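Long-range contacts in transaminase (Bacillus megaterium, PDB 5G09), which probably transfers amino groups between amines and carbonyl compounds with a pyridoxal phosphate cofactor: residues V142-D147 / V238-G243; N268-T273 / F282-Y287. All blocks are in the same frame, centred on the assembly; numbering follows the deposited sequence.

In the fold
Both contacts are buried at the C-terminal ends of neighbouring parallel strands of the seven-stranded sheet of the aminotransferase fold, their centres about 12 Å apart, and both touch the cofactor adduct. Contact 1 joins the end of strand 140-144 to the loop after strand 231-236; contact 2 joins the end of strand 265-269 to a 3-10 turn further along the chain. V238 links them by packing, and H149 bonds both D147 and D269. In each, one long polar side chain does the gripping, but the roles are reversed: the amide of Q240 donates to a turn in contact 1, while the carboxylate of E270 accepts from backbone N-H groups in contact 2. Another subunit reaches contact 1 but not contact 2.

Contact 1: residues V142-D147 / V238-G243; sequences VTREHD and VSQGAG. With 6DF ([6-methyl-5-oxidanyl-4-[(~{E})-[(1~{R})-1-phenylethyl]iminomethyl]pyridin-3-yl]methyl dihydrogen phosphate), chain R.
Q240 holds CG anti to its carbonyl carbon (chi1 -73°) and then runs out extended (chi2 171°), which carries its amide into the turn R144-D147; R144, bent at chi2 and chi3, folds its guanidinium back to D147 in that same turn. The turn is a type II beta turn at the C-terminal end of strand 140-144, in the large sheet of the class-III aminotransferase fold, and 238-243 belongs to the loop that follows the neighbouring parallel strand 231-236.

One nitrogen of Q240 makes both direct hydrogen bonds across the contact. NE2 donates to E145 O at 3.0 Å, with the oxygen in the amide plane, and to D147 OD1 at 2.9 Å, on the anti lone pair of that carboxylate oxygen. The carboxylate and amide planes stand 71° apart, and the two N-H groups of the amide are spent on a backbone and a side-chain acceptor, pinning the rotation of the amide. H146 CB packs 3.6 Å from Q240 NE2.

R144 holds D147 in turn. R144 NE gives D147 OD2 a nearly straight bond of 2.8 Å within the guanidinium plane, and R144 NH2 adds a weak, bent one to D147 OD1 as part of the salt bridge. H149 bonds D147 OD2 through NE2 and D269 OD2 through ND1, making D147 a second-shell partner of the aspartate at the pyridine nitrogen. The carboxylate of E145 looks elsewhere, to R221 of the second subunit.

Further along the loop, A242 CB rests 3.6 Å from C12 on the phenyl ring of the adduct. A water bridges the backbones, accepting from G243 N at 2.7 Å and donating to H146 O.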
loop_
_atom_site.group_PDB
_atom_site.type_symbol
_atom_site.label_atom_id
_atom_site.label_comp_id
_atom_site.label_asym_id
_atom_site.label_seq_id
_atom_site.Cartn_x
_atom_site.Cartn_y
_atom_site.Cartn_z
ATOM N N VAL D 142 14.587 4.358 -3.647
ATOM C CA VAL D 142 14.684 4.349 -5.094
ATOM C C VAL D 142 15.528 3.148 -5.566
ATOM O O VAL D 142 16.656 2.937 -5.092
ATOM C CB VAL D 142 15.257 5.676 -5.600
ATOM C CG1 VAL D 142 15.386 5.663 -7.115
ATOM C CG2 VAL D 142 14.347 6.832 -5.155
ATOM N N THR D 143 14.975 2.367 -6.499
ATOM C CA THR D 143 15.722 1.290 -7.148
ATOM C C THR D 143 15.838 1.610 -8.652
ATOM O O THR D 143 15.475 2.718 -9.083
ATOM C CB THR D 143 15.046 -0.082 -6.889
ATOM O OG1 THR D 143 15.924 -1.142 -7.276
ATOM C CG2 THR D 143 13.705 -0.192 -7.641
ATOM N N ARG D 144 16.371 0.669 -9.442
ATOM C CA ARG D 144 16.473 0.848 -10.894
ATOM C C ARG D 144 15.821 -0.316 -11.663
ATOM O O ARG D 144 15.831 -1.483 -11.225
ATOM C CB ARG D 144 17.947 0.979 -11.366
ATOM C CG ARG D 144 18.734 2.195 -10.835
ATOM C CD ARG D 144 19.437 1.938 -9.519
ATOM N NE ARG D 144 20.146 0.673 -9.561
ATOM C CZ ARG D 144 21.283 0.467 -10.229
ATOM N NH1 ARG D 144 21.858 1.465 -10.905
ATOM N NH2 ARG D 144 21.816 -0.753 -10.249
ATOM N N GLU D 145 15.306 0.003 -12.838
ATOM C CA GLU D 145 14.820 -1.014 -13.767
ATOM C C GLU D 145 15.892 -2.105 -13.965
ATOM O O GLU D 145 17.055 -1.769 -14.227
ATOM C CB GLU D 145 14.488 -0.379 -15.124
ATOM C CG GLU D 145 13.774 -1.359 -16.072
ATOM C CD GLU D 145 13.565 -0.869 -17.516
ATOM O OE1 GLU D 145 14.213 0.120 -17.921
ATOM O OE2 GLU D 145 12.750 -1.502 -18.246
ATOM N N HIS D 146 15.491 -3.382 -13.833
ATOM C CA HIS D 146 16.375 -4.579 -13.999
ATOM C C HIS D 146 17.226 -4.933 -12.765
ATOM O O HIS D 146 17.950 -5.930 -12.774
ATOM C CB HIS D 146 17.273 -4.525 -15.274
ATOM C CG HIS D 146 16.537 -4.171 -16.540
ATOM N ND1 HIS D 146 15.274 -4.641 -16.833
ATOM C CD2 HIS D 146 16.901 -3.397 -17.594
ATOM C CE1 HIS D 146 14.876 -4.154 -18.000
ATOM N NE2 HIS D 146 15.852 -3.402 -18.486
ATOM N N ASP D 147 17.161 -4.121 -11.710
ATOM C CA ASP D 147 17.836 -4.487 -10.443
ATOM C C ASP D 147 17.275 -5.766 -9.856
ATOM O O ASP D 147 16.066 -6.024 -9.899
ATOM C CB ASP D 147 17.710 -3.380 -9.379
ATOM C CG ASP D 147 18.832 -2.354 -9.452
ATOM O OD1 ASP D 147 19.499 -2.232 -10.512
ATOM O OD2 ASP D 147 19.044 -1.661 -8.442
ATOM N N VAL D 238 26.531 -2.140 -8.672
ATOM C CA VAL D 238 27.425 -1.384 -9.577
ATOM C C VAL D 238 27.432 -2.039 -10.953
ATOM O O VAL D 238 27.541 -1.365 -11.975
ATOM C CB VAL D 238 28.870 -1.183 -9.046
ATOM C CG1 VAL D 238 28.856 -0.362 -7.755
ATOM C CG2 VAL D 238 29.584 -2.515 -8.863
ATOM N N SER D 239 27.329 -3.359 -10.965
ATOM C CA SER D 239 27.081 -4.095 -12.179
ATOM C C SER D 239 25.863 -4.938 -11.884
ATOM O O SER D 239 25.895 -5.764 -10.963
ATOM C CB SER D 239 28.272 -4.998 -12.514
ATOM O OG SER D 239 27.949 -5.840 -13.604
ATOM N N GLN D 240 24.788 -4.726 -12.631
ATOM C CA GLN D 240 23.565 -5.515 -12.391
ATOM C C GLN D 240 23.863 -6.993 -12.611
ATOM O O GLN D 240 24.373 -7.381 -13.674
ATOM C CB GLN D 240 22.418 -5.031 -13.276
ATOM C CG GLN D 240 21.884 -3.692 -12.799
ATOM C CD GLN D 240 20.909 -3.079 -13.781
ATOM O OE1 GLN D 240 21.234 -2.901 -14.957
ATOM N NE2 GLN D 240 19.701 -2.762 -13.311
ATOM N N GLY D 241 23.574 -7.807 -11.599
ATOM C CA GLY D 241 23.985 -9.213 -11.601
ATOM C C GLY D 241 23.079 -10.034 -12.509
ATOM O O GLY D 241 23.418 -10.323 -13.681
ATOM N N ALA D 242 21.914 -10.396 -11.975
ATOM C CA ALA D 242 20.949 -11.152 -12.736
ATOM C C ALA D 242 20.498 -10.344 -13.965
ATOM O O ALA D 242 20.289 -10.905 -15.045
ATOM C CB ALA D 242 19.755 -11.492 -11.839
ATOM N N GLY D 243 20.323 -9.033 -13.781
ATOM C CA GLY D 243 19.918 -8.126 -14.855
ATOM C C GLY D 243 20.969 -7.999 -15.953
ATOM O O GLY D 243 20.670 -7.525 -17.044
HETATM N N1 6DF R . 21.373 -9.031 -4.151
HETATM C C2 6DF R . 21.932 -9.365 -5.314
HETATM N N2 6DF R . 20.636 -13.229 -6.716
HETATM C C3 6DF R . 21.809 -10.677 -5.768
HETATM C C4 6DF R . 21.132 -11.632 -5.007
HETATM C C5 6DF R . 20.569 -11.218 -3.794
HETATM C C6 6DF R . 20.712 -9.916 -3.398
HETATM C C7 6DF R . 20.262 -14.477 -7.441
HETATM C C8 6DF R . 20.508 -15.767 -6.657
HETATM C C9 6DF R . 20.700 -14.534 -8.883
HETATM C C10 6DF R . 21.993 -14.154 -9.267
HETATM C C11 6DF R . 22.348 -14.226 -10.619
HETATM C C12 6DF R . 21.434 -14.706 -11.575
HETATM C C13 6DF R . 20.147 -15.102 -11.195
HETATM O O2P 6DF R . 19.641 -15.297 -2.825
HETATM P P 6DF R . 20.041 -14.427 -1.643
HETATM O O3P 6DF R . 18.788 -14.157 -0.798
HETATM O O1P 6DF R . 21.114 -15.066 -0.797
HETATM O O4P 6DF R . 20.655 -13.059 -2.221
HETATM C "C5'" 6DF R . 19.787 -12.120 -2.875
HETATM C "C2'" 6DF R . 22.657 -8.266 -6.065
HETATM O O3 6DF R . 22.337 -11.004 -6.969
HETATM C "C4'" 6DF R . 20.907 -13.037 -5.468
HETATM C C14 6DF R . 19.793 -15.011 -9.848
HETATM O O HOH W 1 20.204 -7.196 -11.752
#

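Contact 2: residues N268-T273 / F282-Y287; sequences NDEVLT and FGYQHY. With 6DF ([6-methyl-5-oxidanyl-4-[(~{E})-[(1~{R})-1-phenylethyl]iminomethyl]pyridin-3-yl]methyl dihydrogen phosphate), chain R.
E270 OE1 is gripped by two donors from opposite faces of its carboxylate: G283 N at 2.9 Å, on the syn side, and the hydroxyl T273 OG1 at 2.6 Å, from well above the plane. The second oxygen takes the next amide of the turn, E270 OE2 accepting from Y284 N at 2.8 Å, again syn. With both oxygens bound to successive N-H groups at the start of the 3-10 segment 283-286, the carboxylate is fixed in rotation, and the N-terminal end of the 3-10 segment may ease its negative charge. A bend at chi2 (-78°) turns the carboxylate toward F282 and G283, where its OE1 sits at the edge of the F282 ring and E270 CG lies 3.8 Å from F282 CD1. The carboxylate stands almost upright to that ring, 83° apart, and OE2 similarly meets the edge of the Y284 ring.

This joins the C-terminal end of strand 265-269, in the central sheet of the aminotransferase fold, to the turn before strand 293-296. One residue before E270, D269 faces the cofactor site: its OD2 lies 2.8 Å from the pyridine N1 of the adduct, the place of the aspartate that pairs with the pyridine nitrogen in fold-type I PLP enzymes. D269 OD1 closes an Asx turn, accepting from V271 N, while V271 CB packs 3.5 Å from N1 of the adduct.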
loop_
_atom_site.group_PDB
_atom_site.type_symbol
_atom_site.label_atom_id
_atom_site.label_comp_id
_atom_site.label_asym_id
_atom_site.label_seq_id
_atom_site.Cartn_x
_atom_site.Cartn_y
_atom_site.Cartn_z
ATOM N N ASN D 268 24.736 0.460 -1.602
ATOM C CA ASN D 268 25.186 -0.354 -2.696
ATOM C C ASN D 268 25.158 -1.823 -2.300
ATOM O O ASN D 268 25.701 -2.199 -1.291
ATOM C CB ASN D 268 26.569 0.022 -3.225
ATOM C CG ASN D 268 26.860 -0.713 -4.517
ATOM O OD1 ASN D 268 26.111 -0.571 -5.474
ATOM N ND2 ASN D 268 27.882 -1.563 -4.528
ATOM N N ASP D 269 24.460 -2.617 -3.099
ATOM C CA ASP D 269 24.218 -4.008 -2.840
ATOM C C ASP D 269 25.421 -4.736 -3.400
ATOM O O ASP D 269 25.575 -4.840 -4.612
ATOM C CB ASP D 269 22.930 -4.439 -3.581
ATOM C CG ASP D 269 22.520 -5.893 -3.292
ATOM O OD1 ASP D 269 23.338 -6.649 -2.753
ATOM O OD2 ASP D 269 21.359 -6.285 -3.641
ATOM N N GLU D 270 26.284 -5.203 -2.510
ATOM C CA GLU D 270 27.476 -5.958 -2.913
ATOM C C GLU D 270 27.274 -7.464 -2.794
ATOM O O GLU D 270 28.265 -8.189 -2.723
ATOM C CB GLU D 270 28.691 -5.538 -2.044
ATOM C CG GLU D 270 29.177 -4.120 -2.304
ATOM C CD GLU D 270 30.014 -4.033 -3.573
ATOM O OE1 GLU D 270 30.543 -5.091 -4.035
ATOM O OE2 GLU D 270 30.144 -2.902 -4.107
ATOM N N VAL D 271 26.019 -7.955 -2.719
ATOM C CA VAL D 271 25.816 -9.385 -2.487
ATOM C C VAL D 271 26.509 -10.208 -3.602
ATOM O O VAL D 271 27.151 -11.240 -3.340
ATOM C CB VAL D 271 24.301 -9.751 -2.336
ATOM C CG1 VAL D 271 24.067 -11.251 -2.474
ATOM C CG2 VAL D 271 23.755 -9.256 -0.991
ATOM N N LEU D 272 26.384 -9.754 -4.845
ATOM C CA LEU D 272 27.039 -10.471 -5.956
ATOM C C LEU D 272 28.434 -9.913 -6.316
ATOM O O LEU D 272 29.357 -10.694 -6.569
ATOM C CB LEU D 272 26.113 -10.597 -7.184
ATOM C CG LEU D 272 26.574 -11.411 -8.410
ATOM C CD1 LEU D 272 25.379 -12.054 -9.105
ATOM C CD2 LEU D 272 27.311 -10.492 -9.359
ATOM N N THR D 273 28.605 -8.593 -6.295
ATOM C CA THR D 273 29.922 -8.021 -6.682
ATOM C C THR D 273 30.996 -8.073 -5.584
ATOM O O THR D 273 32.159 -7.745 -5.832
ATOM C CB THR D 273 29.779 -6.571 -7.190
ATOM O OG1 THR D 273 29.171 -5.757 -6.162
ATOM C CG2 THR D 273 28.959 -6.540 -8.505
ATOM N N PHE D 282 35.574 -4.983 -3.306
ATOM C CA PHE D 282 34.165 -4.668 -3.530
ATOM C C PHE D 282 34.004 -3.944 -4.845
ATOM O O PHE D 282 34.881 -3.191 -5.274
ATOM C CB PHE D 282 33.575 -3.853 -2.368
ATOM C CG PHE D 282 33.471 -4.630 -1.087
ATOM C CD1 PHE D 282 32.427 -5.542 -0.893
ATOM C CD2 PHE D 282 34.394 -4.443 -0.062
ATOM C CE1 PHE D 282 32.327 -6.261 0.282
ATOM C CE2 PHE D 282 34.314 -5.183 1.122
ATOM C CZ PHE D 282 33.263 -6.079 1.297
ATOM N N GLY D 283 32.877 -4.207 -5.495
ATOM C CA GLY D 283 32.508 -3.519 -6.697
ATOM C C GLY D 283 32.573 -2.008 -6.622
ATOM O O GLY D 283 33.049 -1.381 -7.564
ATOM N N TYR D 284 32.085 -1.396 -5.541
ATOM C CA TYR D 284 32.108 0.092 -5.481
ATOM C C TYR D 284 33.527 0.715 -5.563
ATOM O O TYR D 284 33.683 1.868 -5.979
ATOM C CB TYR D 284 31.392 0.626 -4.248
ATOM C CG TYR D 284 32.107 0.406 -2.940
ATOM C CD1 TYR D 284 33.092 1.324 -2.487
ATOM C CD2 TYR D 284 31.798 -0.695 -2.127
ATOM C CE1 TYR D 284 33.738 1.140 -1.287
ATOM C CE2 TYR D 284 32.440 -0.883 -0.914
ATOM C CZ TYR D 284 33.421 0.036 -0.509
ATOM O OH TYR D 284 34.076 -0.129 0.683
ATOM N N GLN D 285 34.545 -0.052 -5.174
ATOM C CA GLN D 285 35.921 0.448 -5.196
ATOM C C GLN D 285 36.469 0.773 -6.603
ATOM O O GLN D 285 37.480 1.436 -6.729
ATOM C CB GLN D 285 36.841 -0.518 -4.445
ATOM C CG GLN D 285 36.469 -0.620 -2.986
ATOM C CD GLN D 285 37.278 -1.662 -2.239
ATOM O OE1 GLN D 285 37.639 -2.718 -2.783
ATOM N NE2 GLN D 285 37.547 -1.382 -0.967
ATOM N N HIS D 286 35.812 0.321 -7.665
ATOM C CA HIS D 286 36.237 0.706 -9.002
ATOM C C HIS D 286 35.927 2.173 -9.278
ATOM O O HIS D 286 36.374 2.701 -10.307
ATOM C CB HIS D 286 35.545 -0.143 -10.083
ATOM C CG HIS D 286 36.044 -1.553 -10.159
ATOM N ND1 HIS D 286 37.121 -1.920 -10.942
ATOM C CD2 HIS D 286 35.615 -2.689 -9.552
ATOM C CE1 HIS D 286 37.342 -3.217 -10.805
ATOM N NE2 HIS D 286 36.445 -3.705 -9.966
ATOM N N TYR D 287 35.158 2.829 -8.395
ATOM C CA TYR D 287 34.555 4.132 -8.761
ATOM C C TYR D 287 34.936 5.311 -7.904
ATOM O O TYR D 287 34.408 6.395 -8.105
ATOM C CB TYR D 287 33.006 4.052 -8.936
ATOM C CG TYR D 287 32.619 2.972 -9.922
ATOM C CD1 TYR D 287 32.668 3.208 -11.297
ATOM C CD2 TYR D 287 32.272 1.682 -9.481
ATOM C CE1 TYR D 287 32.363 2.204 -12.207
ATOM C CE2 TYR D 287 31.958 0.683 -10.388
ATOM C CZ TYR D 287 32.017 0.950 -11.744
ATOM O OH TYR D 287 31.694 -0.025 -12.659
HETATM N N1 6DF R . 21.373 -9.031 -4.151
HETATM C C2 6DF R . 21.932 -9.365 -5.314
HETATM N N2 6DF R . 20.636 -13.229 -6.716
HETATM C C3 6DF R . 21.809 -10.677 -5.768
HETATM C C4 6DF R . 21.132 -11.632 -5.007
HETATM C C5 6DF R . 20.569 -11.218 -3.794
HETATM C C6 6DF R . 20.712 -9.916 -3.398
HETATM C C7 6DF R . 20.262 -14.477 -7.441
HETATM C C8 6DF R . 20.508 -15.767 -6.657
HETATM C C9 6DF R . 20.700 -14.534 -8.883
HETATM C C10 6DF R . 21.993 -14.154 -9.267
HETATM C C11 6DF R . 22.348 -14.226 -10.619
HETATM C C12 6DF R . 21.434 -14.706 -11.575
HETATM C C13 6DF R . 20.147 -15.102 -11.195
HETATM O O2P 6DF R . 19.641 -15.297 -2.825
HETATM P P 6DF R . 20.041 -14.427 -1.643
HETATM O O3P 6DF R . 18.788 -14.157 -0.798
HETATM O O1P 6DF R . 21.114 -15.066 -0.797
HETATM O O4P 6DF R . 20.655 -13.059 -2.221
HETATM C "C5'" 6DF R . 19.787 -12.120 -2.875
HETATM C "C2'" 6DF R . 22.657 -8.266 -6.065
HETATM O O3 6DF R . 22.337 -11.004 -6.969
HETATM C "C4'" 6DF R . 20.907 -13.037 -5.468
HETATM C C14 6DF R . 19.793 -15.011 -9.848
#